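Putative uncharacterized protein (Pseudomonas putida, PDB 4J25) is a prolyl-4-hydroxylase of the 2-oxoglutarate oxygenase family, probably hydroxylating prolyl residues of elongation factor Tu with a ferrous iron centre. Local coordinates at residues 54-59 with 164-169; 132-137 with 215-220; 156-161 with 195-200. All coordinates share one frame; numbering follows the deposited sequence.

Interaction 1: 54-59 with 164-169; sequences DLVRAL and LNEGWQ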
loop_
_atom_site.group_PDB
_atom_site.type_symbol
_atom_site.label_atom_id
_atom_site.label_comp_id
_atom_site.label_asym_id
_atom_site.label_seq_id
_atom_site.Cartn_x
_atom_site.Cartn_y
_atom_site.Cartn_z
ATOM N N ASP A 54 -15.989 7.699 0.085
ATOM C CA ASP A 54 -15.806 9.134 0.333
ATOM C C ASP A 54 -14.402 9.422 0.863
ATOM O O ASP A 54 -13.824 10.462 0.536
ATOM C CB ASP A 54 -16.870 9.701 1.291
ATOM C CG ASP A 54 -18.154 10.092 0.574
ATOM O OD1 ASP A 54 -18.328 9.699 -0.601
ATOM O OD2 ASP A 54 -18.992 10.801 1.188
ATOM N N LEU A 55 -13.867 8.509 1.678
ATOM C CA LEU A 55 -12.523 8.657 2.252
ATOM C C LEU A 55 -11.463 8.471 1.161
ATOM O O LEU A 55 -10.525 9.251 1.063
ATOM C CB LEU A 55 -12.302 7.638 3.389
ATOM C CG LEU A 55 -10.905 7.577 4.022
ATOM C CD1 LEU A 55 -10.388 8.940 4.442
ATOM C CD2 LEU A 55 -10.910 6.630 5.224
ATOM N N VAL A 56 -11.638 7.449 0.325
ATOM C CA VAL A 56 -10.754 7.233 -0.817
ATOM C C VAL A 56 -10.702 8.454 -1.737
ATOM O O VAL A 56 -9.633 8.813 -2.245
ATOM C CB VAL A 56 -11.173 5.995 -1.638
ATOM C CG1 VAL A 56 -10.300 5.851 -2.883
ATOM C CG2 VAL A 56 -11.082 4.727 -0.782
ATOM N N ARG A 57 -11.854 9.088 -1.969
ATOM C CA ARG A 57 -11.884 10.301 -2.793
ATOM C C ARG A 57 -11.140 11.444 -2.134
ATOM O O ARG A 57 -10.436 12.194 -2.810
ATOM C CB ARG A 57 -13.313 10.741 -3.109
ATOM C CG ARG A 57 -14.004 9.843 -4.094
ATOM C CD ARG A 57 -15.254 10.495 -4.665
ATOM N NE ARG A 57 -16.191 9.479 -5.113
ATOM C CZ ARG A 57 -17.056 8.856 -4.319
ATOM N NH1 ARG A 57 -17.117 9.161 -3.029
ATOM N NH2 ARG A 57 -17.868 7.930 -4.817
ATOM N N ALA A 58 -11.284 11.561 -0.816
ATOM C CA ALA A 58 -10.579 12.589 -0.051
ATOM C C ALA A 58 -9.059 12.362 -0.080
ATOM O O ALA A 58 -8.269 13.318 -0.083
ATOM C CB ALA A 58 -11.087 12.606 1.377
ATOM N N LEU A 59 -8.652 11.094 -0.092
ATOM C CA LEU A 59 -7.242 10.730 -0.218
ATOM C C LEU A 59 -6.731 11.048 -1.612
ATOM O O LEU A 59 -5.632 11.552 -1.759
ATOM C CB LEU A 59 -7.041 9.242 0.105
ATOM C CG LEU A 59 -7.178 8.892 1.589
ATOM C CD1 LEU A 59 -7.176 7.392 1.837
ATOM C CD2 LEU A 59 -6.070 9.556 2.395
ATOM N N LEU A 164 -6.193 4.807 -5.720
ATOM C CA LEU A 164 -7.061 5.963 -5.530
ATOM C C LEU A 164 -7.793 6.391 -6.799
ATOM O O LEU A 164 -8.392 7.463 -6.838
ATOM C CB LEU A 164 -6.215 7.134 -5.061
ATOM C CG LEU A 164 -5.444 6.917 -3.756
ATOM C CD1 LEU A 164 -4.571 8.113 -3.456
ATOM C CD2 LEU A 164 -6.410 6.645 -2.615
ATOM N N ASN A 165 -7.751 5.566 -7.841
ATOM C CA ASN A 165 -8.224 6.030 -9.145
ATOM C C ASN A 165 -9.628 5.572 -9.500
ATOM O O ASN A 165 -9.894 4.377 -9.652
ATOM C CB ASN A 165 -7.257 5.591 -10.223
ATOM C CG ASN A 165 -5.832 5.894 -9.863
ATOM O OD1 ASN A 165 -5.410 7.054 -9.855
ATOM N ND2 ASN A 165 -5.067 4.847 -9.558
ATOM N N GLU A 166 -10.517 6.547 -9.656
ATOM C CA GLU A 166 -11.889 6.280 -10.031
ATOM C C GLU A 166 -11.971 5.951 -11.516
ATOM O O GLU A 166 -11.249 6.534 -12.323
ATOM C CB GLU A 166 -12.756 7.503 -9.724
ATOM C CG GLU A 166 -12.706 7.941 -8.256
ATOM C CD GLU A 166 -13.255 6.885 -7.321
ATOM O OE1 GLU A 166 -12.949 6.925 -6.099
ATOM O OE2 GLU A 166 -13.996 6.009 -7.821
ATOM N N GLY A 167 -12.831 4.999 -11.859
ATOM C CA GLY A 167 -13.169 4.719 -13.248
ATOM C C GLY A 167 -12.046 4.155 -14.099
ATOM O O GLY A 167 -12.015 4.377 -15.314
ATOM N N TRP A 168 -11.125 3.428 -13.472
ATOM C CA TRP A 168 -9.993 2.848 -14.184
ATOM C C TRP A 168 -10.475 1.756 -15.119
ATOM O O TRP A 168 -11.390 1.011 -14.783
ATOM C CB TRP A 168 -8.981 2.255 -13.198
ATOM C CG TRP A 168 -7.624 2.148 -13.795
ATOM C CD1 TRP A 168 -7.090 1.067 -14.435
ATOM C CD2 TRP A 168 -6.624 3.170 -13.829
ATOM N NE1 TRP A 168 -5.825 1.358 -14.866
ATOM C CE2 TRP A 168 -5.514 2.644 -14.506
ATOM C CE3 TRP A 168 -6.566 4.483 -13.359
ATOM C CZ2 TRP A 168 -4.354 3.381 -14.721
ATOM C CZ3 TRP A 168 -5.409 5.217 -13.575
ATOM C CH2 TRP A 168 -4.322 4.665 -14.246
ATOM N N GLN A 169 -9.874 1.667 -16.299
ATOM C CA GLN A 169 -10.233 0.616 -17.244
ATOM C C GLN A 169 -8.939 -0.051 -17.662
ATOM O O GLN A 169 -7.874 0.551 -17.521
ATOM C CB GLN A 169 -10.969 1.178 -18.468
ATOM C CG GLN A 169 -12.285 1.922 -18.169
ATOM C CD GLN A 169 -13.395 1.011 -17.657
ATOM O OE1 GLN A 169 -13.730 -0.009 -18.278
ATOM N NE2 GLN A 169 -13.977 1.380 -16.514
#
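Leu164 turns one methyl of its branched end onto the flank of helix 53-67, where Val56 and Leu59 receive it. This joins a helix that packs outside the double-stranded beta-helix (jellyroll) core to the loop that follows core strand 156-163. CD2 of Leu164 does most of the touching: it lies 3.8 Å from CB of Leu59 and 4.0 Å from CG1 of Val56, so the methyl sits between side chains one helical turn apart. The Val56 and Leu164 side chains cross obliquely. With CG1 of Val56 anti to its backbone N (chi1 176°), that methyl is the branch presented to the loop. The second Leu164 methyl, CD1, passes 4.0 Å from the carbonyl O of Leu59, a van der Waals contact with the helix backbone. Phe134 of strand 129-137 touches both Leu59 and Leu164 and continues this apolar patch into the sheet.

Nearer solvent, Glu166 and Arg57 cross at about a right angle. Their contact is through the aliphatic part of the arginine, CG lying 3.7 Å from OE1 of Glu166. No salt bridge forms between them: OE1 stands 4.2 Å from NE of Arg57 and well out of the guanidinium plane, so no N-H points at it, although the opposite charges probably still attract. The guanidinium is instead engaged along its edge by Asp54, three residues earlier on the same helix, whose CG lies in its plane. In that salt bridge the hydrogen bond is weak, NH1 of Arg57 lying 2.8 Å from OD1 of Asp54 with an N-H...O angle of only 117°.

Interaction 2: 132-137 with 215-220; sequences CHFALY and LSLTGW. With OGA (N-oxalylglycine), chain J.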
loop_
_atom_site.group_PDB
_atom_site.type_symbol
_atom_site.label_atom_id
_atom_site.label_comp_id
_atom_site.label_asym_id
_atom_site.label_seq_id
_atom_site.Cartn_x
_atom_site.Cartn_y
_atom_site.Cartn_z
ATOM N N CYS A 132 4.370 6.165 5.175
ATOM C CA CYS A 132 3.760 6.201 3.862
ATOM C C CYS A 132 3.817 7.582 3.228
ATOM O O CYS A 132 4.168 8.580 3.879
ATOM C CB CYS A 132 2.331 5.698 3.933
ATOM S SG CYS A 132 1.295 6.706 4.961
ATOM N N HIS A 133 3.522 7.621 1.931
ATOM C CA HIS A 133 3.503 8.863 1.186
ATOM C C HIS A 133 2.703 8.643 -0.075
ATOM O O HIS A 133 2.500 7.485 -0.498
ATOM C CB HIS A 133 4.918 9.355 0.858
ATOM C CG HIS A 133 5.664 8.496 -0.115
ATOM N ND1 HIS A 133 5.504 8.603 -1.482
ATOM C CD2 HIS A 133 6.604 7.542 0.078
ATOM C CE1 HIS A 133 6.301 7.741 -2.087
ATOM N NE2 HIS A 133 6.979 7.087 -1.163
ATOM N N PHE A 134 2.254 9.743 -0.666
ATOM C CA PHE A 134 1.471 9.684 -1.897
ATOM C C PHE A 134 2.394 9.527 -3.087
ATOM O O PHE A 134 3.573 9.866 -3.019
ATOM C CB PHE A 134 0.601 10.942 -2.081
ATOM C CG PHE A 134 -0.560 11.014 -1.138
ATOM C CD1 PHE A 134 -1.691 10.252 -1.350
ATOM C CD2 PHE A 134 -0.509 11.821 -0.027
ATOM C CE1 PHE A 134 -2.761 10.315 -0.474
ATOM C CE2 PHE A 134 -1.568 11.884 0.845
ATOM C CZ PHE A 134 -2.695 11.134 0.628
ATOM N N ALA A 135 1.856 8.994 -4.179
ATOM C CA ALA A 135 2.615 8.860 -5.409
ATOM C C ALA A 135 1.693 9.114 -6.585
ATOM O O ALA A 135 0.593 8.571 -6.652
ATOM C CB ALA A 135 3.249 7.451 -5.501
ATOM N N LEU A 136 2.141 9.935 -7.521
ATOM C CA LEU A 136 1.325 10.297 -8.668
ATOM C C LEU A 136 2.138 10.084 -9.934
ATOM O O LEU A 136 3.054 10.851 -10.213
ATOM C CB LEU A 136 0.900 11.766 -8.578
ATOM C CG LEU A 136 -0.097 12.214 -9.660
ATOM C CD1 LEU A 136 -1.026 13.307 -9.138
ATOM C CD2 LEU A 136 0.616 12.687 -10.929
ATOM N N TYR A 137 1.818 9.041 -10.691
ATOM C CA TYR A 137 2.574 8.736 -11.894
ATOM C C TYR A 137 1.938 9.394 -13.116
ATOM O O TYR A 137 0.759 9.170 -13.408
ATOM C CB TYR A 137 2.684 7.220 -12.085
ATOM C CG TYR A 137 3.369 6.515 -10.927
ATOM C CD1 TYR A 137 3.944 7.235 -9.890
ATOM C CD2 TYR A 137 3.439 5.130 -10.871
ATOM C CE1 TYR A 137 4.565 6.594 -8.830
ATOM C CE2 TYR A 137 4.060 4.483 -9.811
ATOM C CZ TYR A 137 4.619 5.219 -8.794
ATOM O OH TYR A 137 5.236 4.591 -7.723
ATOM N N LEU A 215 -2.752 7.391 -9.460
ATOM C CA LEU A 215 -2.626 7.829 -8.080
ATOM C C LEU A 215 -2.597 6.683 -7.081
ATOM O O LEU A 215 -3.404 5.755 -7.176
ATOM C CB LEU A 215 -3.805 8.726 -7.725
ATOM C CG LEU A 215 -4.053 9.981 -8.547
ATOM C CD1 LEU A 215 -5.131 10.798 -7.840
ATOM C CD2 LEU A 215 -2.816 10.788 -8.728
ATOM N N SER A 216 -1.689 6.764 -6.109
ATOM C CA SER A 216 -1.616 5.759 -5.044
ATOM C C SER A 216 -1.085 6.330 -3.725
ATOM O O SER A 216 -0.570 7.439 -3.673
ATOM C CB SER A 216 -0.701 4.616 -5.466
ATOM O OG SER A 216 0.572 5.131 -5.777
ATOM N N LEU A 217 -1.238 5.551 -2.664
ATOM C CA LEU A 217 -0.690 5.872 -1.353
ATOM C C LEU A 217 0.124 4.637 -0.970
ATOM O O LEU A 217 -0.420 3.565 -0.737
ATOM C CB LEU A 217 -1.833 6.148 -0.379
ATOM C CG LEU A 217 -1.545 6.613 1.042
ATOM C CD1 LEU A 217 -0.588 7.775 1.063
ATOM C CD2 LEU A 217 -2.846 6.991 1.729
ATOM N N THR A 218 1.440 4.808 -0.965
ATOM C CA THR A 218 2.363 3.701 -0.801
ATOM C C THR A 218 3.088 3.802 0.545
ATOM O O THR A 218 3.427 4.896 1.001
ATOM C CB THR A 218 3.366 3.671 -1.967
ATOM O OG1 THR A 218 4.135 2.467 -1.910
ATOM C CG2 THR A 218 4.286 4.886 -1.931
ATOM N N GLY A 219 3.316 2.660 1.187
ATOM C CA GLY A 219 3.907 2.661 2.505
ATOM C C GLY A 219 4.544 1.343 2.910
ATOM O O GLY A 219 4.460 0.348 2.180
ATOM N N TRP A 220 5.132 1.345 4.106
ATOM C CA TRP A 220 5.849 0.180 4.647
ATOM C C TRP A 220 5.736 0.148 6.143
ATOM O O TRP A 220 5.863 1.194 6.807
ATOM C CB TRP A 220 7.325 0.223 4.248
ATOM C CG TRP A 220 7.461 0.234 2.779
ATOM C CD1 TRP A 220 7.500 -0.845 1.950
ATOM C CD2 TRP A 220 7.517 1.393 1.943
ATOM N NE1 TRP A 220 7.585 -0.429 0.648
ATOM C CE2 TRP A 220 7.579 0.943 0.617
ATOM C CE3 TRP A 220 7.491 2.772 2.191
ATOM C CZ2 TRP A 220 7.648 1.816 -0.457
ATOM C CZ3 TRP A 220 7.550 3.631 1.137
ATOM C CH2 TRP A 220 7.630 3.157 -0.176
HETATM C C1 OGA J . 6.864 1.303 -4.623
HETATM C C2 OGA J . 5.972 0.501 -5.520
HETATM C C4 OGA J . 3.815 0.186 -6.681
HETATM C C5 OGA J . 2.485 0.819 -6.911
HETATM O O1 OGA J . 6.524 2.494 -4.370
HETATM O O2 OGA J . 7.920 0.782 -4.114
HETATM O "O2'" OGA J . 6.368 -0.563 -5.972
HETATM O O3 OGA J . 1.493 0.090 -7.158
HETATM N N1 OGA J . 4.646 0.979 -5.838
HETATM O O4 OGA J . 2.347 2.070 -6.859
HETATM O O HOH W 1 0.491 5.607 -8.360
HETATM O O HOH W 2 2.618 3.662 -5.635
#
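Strands 132-137 and 215-220 meet as an antiparallel beta ladder at one edge of the larger sheet of the core, one face of which looks into the N-oxalylglycine pocket. Their segment axes approach to 4.6 Å and run at 151°. Four backbone hydrogen bonds define the register: His133 and Thr218 exchange one pair, Ala135 and Ser216 another.

On the face away from the ligand, CD1 of Leu217 lies over the Phe134 ring, 3.7 Å from its centroid and 15° off the normal. A chi1 of -175° swings CG of Leu217 opposite its amide nitrogen and sends the methyl across to the neighbouring strand. Gly219 lies against Cys132 with their CA atoms 3.8 Å apart; a CB on Gly219 would collide with that of Cys132.

This ladder makes strand 129-137 an outermost strand of the major sheet of the double-stranded beta-helix, the fold of 2-oxoglutarate oxygenases. On the face carrying His133, Ala135, Ser216 and Thr218, toward the pocket, CG2 of Thr218 makes a CH-pi contact over the His133 ring, 3.7 Å from the centroid, in the conformer described; Thr218 is modelled in two, so this is less certain. His133 ND1 donates to O of Phe134 at 2.8 Å, with the acceptor near the ring plane but the donor well above the carbonyl plane. An alanine in place of His133 is likely to uncover the Thr218 methyl and leave the Phe134 carbonyl without this donor.

In the same conformer, OG1 of Thr218 lies 3.4 Å from O1 of N-oxalylglycine, a weak and unsettled bond. Ser216 OG is hydrogen-bonded to two waters, one of them weakly linked to Tyr137 OH and to ligand N1. Trp220 brings its ring edge to ligand O2 in plane, while its NE1 bonds to the manganese ligand Asp148.

Interaction 3: 156-161 with 195-200; sequences RMVSAV and LVVFLS. With OGA (N-oxalylglycine), chain J.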
loop_
_atom_site.group_PDB
_atom_site.type_symbol
_atom_site.label_atom_id
_atom_site.label_comp_id
_atom_site.label_asym_id
_atom_site.label_seq_id
_atom_site.Cartn_x
_atom_site.Cartn_y
_atom_site.Cartn_z
ATOM N N ARG A 156 12.109 -2.320 6.453
ATOM C CA ARG A 156 10.794 -2.510 5.860
ATOM C C ARG A 156 10.496 -3.986 5.724
ATOM O O ARG A 156 11.236 -4.732 5.098
ATOM C CB ARG A 156 10.702 -1.761 4.534
ATOM C CG ARG A 156 11.117 -0.321 4.713
ATOM C CD ARG A 156 10.924 0.532 3.501
ATOM N NE ARG A 156 11.634 0.040 2.330
ATOM C CZ ARG A 156 11.542 0.604 1.127
ATOM N NH1 ARG A 156 10.785 1.684 0.950
ATOM N NH2 ARG A 156 12.207 0.101 0.106
ATOM N N MET A 157 9.415 -4.401 6.366
ATOM C CA MET A 157 9.043 -5.799 6.461
ATOM C C MET A 157 7.787 -6.122 5.645
ATOM O O MET A 157 7.647 -7.218 5.131
ATOM C CB MET A 157 8.766 -6.166 7.914
ATOM C CG MET A 157 9.962 -6.041 8.836
ATOM S SD MET A 157 11.372 -7.017 8.240
ATOM C CE MET A 157 10.743 -8.668 8.454
ATOM N N VAL A 158 6.851 -5.182 5.573
ATOM C CA VAL A 158 5.600 -5.419 4.873
ATOM C C VAL A 158 5.239 -4.165 4.103
ATOM O O VAL A 158 5.300 -3.080 4.646
ATOM C CB VAL A 158 4.428 -5.733 5.847
ATOM C CG1 VAL A 158 3.122 -5.962 5.051
ATOM C CG2 VAL A 158 4.746 -6.940 6.750
ATOM N N SER A 159 4.850 -4.330 2.850
ATOM C CA SER A 159 4.532 -3.220 1.968
ATOM C C SER A 159 3.034 -3.126 1.832
ATOM O O SER A 159 2.353 -4.130 1.864
ATOM C CB SER A 159 5.121 -3.463 0.582
ATOM O OG SER A 159 6.514 -3.684 0.663
ATOM N N ALA A 160 2.523 -1.916 1.666
ATOM C CA ALA A 160 1.098 -1.715 1.512
ATOM C C ALA A 160 0.874 -0.518 0.596
ATOM O O ALA A 160 1.441 0.562 0.802
ATOM C CB ALA A 160 0.438 -1.500 2.865
ATOM N N VAL A 161 0.067 -0.736 -0.430
ATOM C CA VAL A 161 -0.264 0.292 -1.397
ATOM C C VAL A 161 -1.775 0.408 -1.472
ATOM O O VAL A 161 -2.463 -0.599 -1.680
ATOM C CB VAL A 161 0.215 -0.080 -2.806
ATOM C CG1 VAL A 161 0.155 1.153 -3.714
ATOM C CG2 VAL A 161 1.586 -0.642 -2.771
ATOM N N LEU A 195 -6.592 -2.164 -1.768
ATOM C CA LEU A 195 -5.372 -2.259 -0.968
ATOM C C LEU A 195 -4.609 -3.547 -1.300
ATOM O O LEU A 195 -5.194 -4.627 -1.361
ATOM C CB LEU A 195 -5.707 -2.220 0.530
ATOM C CG LEU A 195 -4.502 -2.279 1.494
ATOM C CD1 LEU A 195 -3.801 -0.952 1.545
ATOM C CD2 LEU A 195 -4.931 -2.700 2.900
ATOM N N VAL A 196 -3.308 -3.422 -1.541
ATOM C CA VAL A 196 -2.443 -4.578 -1.753
ATOM C C VAL A 196 -1.388 -4.558 -0.659
ATOM O O VAL A 196 -0.757 -3.540 -0.438
ATOM C CB VAL A 196 -1.747 -4.532 -3.118
ATOM C CG1 VAL A 196 -0.812 -5.767 -3.306
ATOM C CG2 VAL A 196 -2.764 -4.499 -4.210
ATOM N N VAL A 197 -1.217 -5.683 0.026
ATOM C CA VAL A 197 -0.212 -5.817 1.081
ATOM C C VAL A 197 0.673 -7.013 0.744
ATOM O O VAL A 197 0.183 -8.061 0.324
ATOM C CB VAL A 197 -0.886 -6.055 2.448
ATOM C CG1 VAL A 197 0.111 -5.996 3.578
ATOM C CG2 VAL A 197 -1.986 -5.012 2.698
ATOM N N PHE A 198 1.980 -6.873 0.911
ATOM C CA PHE A 198 2.870 -8.020 0.696
ATOM C C PHE A 198 4.150 -7.969 1.533
ATOM O O PHE A 198 4.544 -6.912 2.082
ATOM C CB PHE A 198 3.210 -8.197 -0.791
ATOM C CG PHE A 198 3.826 -6.981 -1.445
ATOM C CD1 PHE A 198 3.022 -6.041 -2.077
ATOM C CD2 PHE A 198 5.201 -6.793 -1.445
ATOM C CE1 PHE A 198 3.564 -4.935 -2.679
ATOM C CE2 PHE A 198 5.751 -5.691 -2.046
ATOM C CZ PHE A 198 4.933 -4.751 -2.663
ATOM N N LEU A 199 4.787 -9.127 1.654
ATOM C CA LEU A 199 6.067 -9.210 2.322
ATOM C C LEU A 199 7.166 -8.559 1.472
ATOM O O LEU A 199 7.449 -9.003 0.362
ATOM C CB LEU A 199 6.394 -10.677 2.645
ATOM C CG LEU A 199 5.399 -11.327 3.609
ATOM C CD1 LEU A 199 5.701 -12.818 3.825
ATOM C CD2 LEU A 199 5.351 -10.605 4.950
ATOM N N SER A 200 7.799 -7.526 2.020
ATOM C CA SER A 200 8.720 -6.686 1.258
ATOM C C SER A 200 9.968 -7.411 0.763
ATOM O O SER A 200 10.482 -7.098 -0.302
ATOM C CB SER A 200 9.173 -5.484 2.094
ATOM O OG SER A 200 8.064 -4.812 2.672
HETATM C C1 OGA J . 6.864 1.303 -4.623
HETATM C C2 OGA J . 5.972 0.501 -5.520
HETATM C C4 OGA J . 3.815 0.186 -6.681
HETATM C C5 OGA J . 2.485 0.819 -6.911
HETATM O O1 OGA J . 6.524 2.494 -4.370
HETATM O O2 OGA J . 7.920 0.782 -4.114
HETATM O "O2'" OGA J . 6.368 -0.563 -5.972
HETATM O O3 OGA J . 1.493 0.090 -7.158
HETATM N N1 OGA J . 4.646 0.979 -5.838
HETATM O O4 OGA J . 2.347 2.070 -6.859
#
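Ser159 and Phe198 face each other as a hydrogen-bonded pair of an antiparallel ladder, strands 156-161 and 195-199 running at 163°. Backbone hydrogen bonds set the register. Ser159 and Phe198 exchange two, the shorter from N of Ser159 to O of Phe198 at 2.7 Å and nearly straight (172°), and Val161 and Val196 exchange two more. Beyond the strand end, N of Ser200 donates to O of Met157 from above the carbonyl plane. Met157 and Val158 both face Phe221 of the next strand, a classic beta bulge.

Side-chain polar contacts gather at the two serines. Ser200 OG donates to Ser159 OG over 2.8 Å, and Ser159 OG is also hydrogen-bonded to OD2 of Asp148, a manganese ligand. Arg156 reaches the same residue, NH2 bonding to the backbone O of Asp148, while its guanidinium makes a cation-pi contact with Trp220.

A CH-pi contact lies beside them: CB of Ser159 sits over the face of the Phe198 ring, 3.6 Å from its centroid. Chi1 of 56° holds CG of Phe198 between its own N and carbonyl carbon, turning the ring across to Ser159. The ring also meets the metal ligand His205 edge-to-face.

Apolar packing includes Val158 CG1 against Val197 CG1, tight at 3.4 Å, on the face away from the ligand. On the pocket side, CG1 of Val161 comes 3.8 Å from O3 of N-oxalylglycine.

The ladder thus supplies part of the metal's second shell: Ser159 probably helps to fix the Asp148 carboxylate, Arg156 grips its backbone O, Phe198 flanks His205, and the serine-to-serine bond probably helps to orient the Ser159 hydroxyl.

Interactions 2 and 3 are neighbouring ladders of one antiparallel sheet, centres about 12 Å apart; strands 214-222 and 156-163 adjoin, and N of Gly219 and O of Ala160 link the two contacts at 2.8 Å. Both also reach N-oxalylglycine. Interaction 1 lies farther out, about 13 Å from interaction 2 and 20 Å from interaction 3, centre to centre, but Asn165 ties its loop to the backbone of Leu215. Along the chain, 156-161 and 195-200 both fall between 132-137 and 215-220, whereas interaction 1 alternates with the others, bringing the early helix 53-67 against the core. The sheet thus lines one side of the pocket, and helix and loop pack outside it.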